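Local coordinates for uncharacterized protein lp_1913 (Lactobacillus plantarum, PDB 3FLH) that is of unknown function but adopts a rhodanese-like alpha/beta fold, at residues B[72-77]-B[98-103]. Numbering follows the deposited sequence.
Sequences KTYVVY and FEAYEL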
# COMPACT_ATOMS: atom_id res chain seq x y z
N LYS B 72 24.51 1.89 10.38
CA LYS B 72 23.99 1.61 9.05
C LYS B 72 22.51 1.97 8.90
O LYS B 72 21.77 2.05 9.88
CB LYS B 72 24.17 0.12 8.74
CG LYS B 72 25.61 -0.36 8.70
CD LYS B 72 26.33 0.16 7.47
CE LYS B 72 27.75 -0.40 7.37
NZ LYS B 72 28.42 0.00 6.11
N THR B 73 22.08 2.19 7.66
CA THR B 73 20.68 2.49 7.40
C THR B 73 20.09 1.22 6.80
O THR B 73 20.62 0.67 5.84
CB THR B 73 20.52 3.68 6.43
OG1 THR B 73 20.99 4.87 7.06
CG2 THR B 73 19.05 3.87 6.05
N TYR B 74 18.99 0.76 7.39
CA TYR B 74 18.36 -0.47 6.92
C TYR B 74 17.18 -0.26 5.99
O TYR B 74 16.39 0.66 6.17
CB TYR B 74 17.97 -1.30 8.14
CG TYR B 74 19.19 -1.74 8.90
CD1 TYR B 74 19.89 -2.89 8.53
CD2 TYR B 74 19.72 -0.95 9.92
CE1 TYR B 74 21.09 -3.23 9.15
CE2 TYR B 74 20.92 -1.28 10.55
CZ TYR B 74 21.59 -2.42 10.15
OH TYR B 74 22.77 -2.76 10.76
N VAL B 75 17.08 -1.13 4.99
CA VAL B 75 15.99 -1.10 4.02
C VAL B 75 15.30 -2.46 4.09
O VAL B 75 15.92 -3.49 3.84
CB VAL B 75 16.52 -0.86 2.58
CG1 VAL B 75 15.37 -0.80 1.58
CG2 VAL B 75 17.32 0.45 2.53
N VAL B 76 14.02 -2.47 4.44
CA VAL B 76 13.29 -3.72 4.55
C VAL B 76 12.37 -3.93 3.35
O VAL B 76 12.00 -2.98 2.68
CB VAL B 76 12.42 -3.74 5.84
CG1 VAL B 76 13.30 -3.58 7.07
CG2 VAL B 76 11.39 -2.63 5.79
N TYR B 77 12.01 -5.19 3.09
CA TYR B 77 11.09 -5.50 2.00
C TYR B 77 10.44 -6.87 2.15
O TYR B 77 11.04 -7.81 2.68
CB TYR B 77 11.82 -5.43 0.64
CG TYR B 77 12.76 -6.58 0.36
CD1 TYR B 77 12.28 -7.82 -0.09
CD2 TYR B 77 14.14 -6.43 0.53
CE1 TYR B 77 13.15 -8.87 -0.37
CE2 TYR B 77 15.02 -7.47 0.25
CZ TYR B 77 14.52 -8.68 -0.20
OH TYR B 77 15.39 -9.69 -0.51
N PHE B 98 16.80 3.15 15.28
CA PHE B 98 17.53 2.89 14.04
C PHE B 98 17.00 3.75 12.90
O PHE B 98 15.86 4.23 12.94
CB PHE B 98 17.41 1.42 13.64
CG PHE B 98 18.31 0.51 14.40
CD1 PHE B 98 19.65 0.39 14.05
CD2 PHE B 98 17.84 -0.23 15.48
CE1 PHE B 98 20.51 -0.44 14.78
CE2 PHE B 98 18.68 -1.06 16.22
CZ PHE B 98 20.02 -1.16 15.86
N GLU B 99 17.83 3.94 11.89
CA GLU B 99 17.43 4.68 10.71
C GLU B 99 17.06 3.61 9.70
O GLU B 99 17.88 2.75 9.37
CB GLU B 99 18.59 5.54 10.19
CG GLU B 99 18.78 6.84 10.95
CD GLU B 99 17.55 7.73 10.84
OE1 GLU B 99 17.23 8.16 9.71
OE2 GLU B 99 16.90 7.99 11.88
N ALA B 100 15.81 3.62 9.22
CA ALA B 100 15.38 2.63 8.25
C ALA B 100 14.33 3.15 7.29
O ALA B 100 13.76 4.22 7.50
CB ALA B 100 14.87 1.39 8.96
N TYR B 101 14.09 2.39 6.24
CA TYR B 101 13.12 2.73 5.22
C TYR B 101 12.61 1.44 4.60
O TYR B 101 13.27 0.40 4.70
CB TYR B 101 13.78 3.57 4.11
CG TYR B 101 14.33 4.91 4.56
CD1 TYR B 101 13.50 6.02 4.69
CD2 TYR B 101 15.69 5.06 4.87
CE1 TYR B 101 13.99 7.25 5.13
CE2 TYR B 101 16.19 6.28 5.32
CZ TYR B 101 15.34 7.37 5.45
OH TYR B 101 15.82 8.57 5.92
N GLU B 102 11.44 1.49 3.98
CA GLU B 102 10.89 0.33 3.31
C GLU B 102 11.27 0.51 1.84
O GLU B 102 11.26 1.64 1.34
CB GLU B 102 9.37 0.28 3.45
CG GLU B 102 8.82 -1.06 3.05
CD GLU B 102 7.31 -1.16 3.12
OE1 GLU B 102 6.72 -0.68 4.11
OE2 GLU B 102 6.74 -1.75 2.19
N LEU B 103 11.63 -0.57 1.15
CA LEU B 103 11.99 -0.48 -0.27
C LEU B 103 10.74 -0.28 -1.12
O LEU B 103 9.83 -1.10 -1.07
CB LEU B 103 12.71 -1.76 -0.73
CG LEU B 103 12.95 -1.93 -2.25
CD1 LEU B 103 13.92 -0.86 -2.73
CD2 LEU B 103 13.53 -3.32 -2.55
O HOH W 1 20.56 2.94 11.93
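Thr73 and Tyr101 meet on one face of a pair of parallel strands, 73-77 and 99-103. The methyl CG2 of Thr73 reaches the edge of the Tyr101 ring, near its plane, 3.8 Å from CD2. With OG1 beside the backbone N of Thr73 (chi1 -67°) and turned to CB of Glu99, CG2 lies anti to that N. Farther along, CG1 of Val75, on the face of Thr73 and Tyr101, lies 3.7 Å from CB of Leu103, which points toward strand 73-77; Ile17 of the neighbouring strand 16-17 touches both Val75 and Tyr101. The other face carries Tyr74, Ala100, Val76 and Glu102. There CB of Tyr74 packs beside CB of Ala100, and CG2 of Val76 lies 4.1 Å from CG of Glu102, whose extended chain continues to Lys87; helix 85-95 covers Val76 and Ala100 through Leu93. At the strand entrance the Tyr74 and Phe98 rings approach obliquely, their planes 84° apart, with CE2 of Tyr74 and CD1 of Phe98 nearest, while the Tyr74 hydroxyl bonds to the carbonyl of Asp69.

Four backbone bonds join the strands: Tyr74 N to Glu99 O, Tyr101 N to Tyr74 O, Val76 N to Tyr101 O and Leu103 N to Val76 O, the last at 2.9 Å. Before them, a water links Glu99 N to Lys72 O, the latter leg doubtfully short. The pair forms a beta-alpha-beta crossover with helix 85-95 in the rhodanese-like domain. Tyr74, Val76 and Tyr101 each satisfy N-H and C=O here, whereas Thr73 and Val75 pair with strand 33-37; apolar contacts flank this seam beside polar groups.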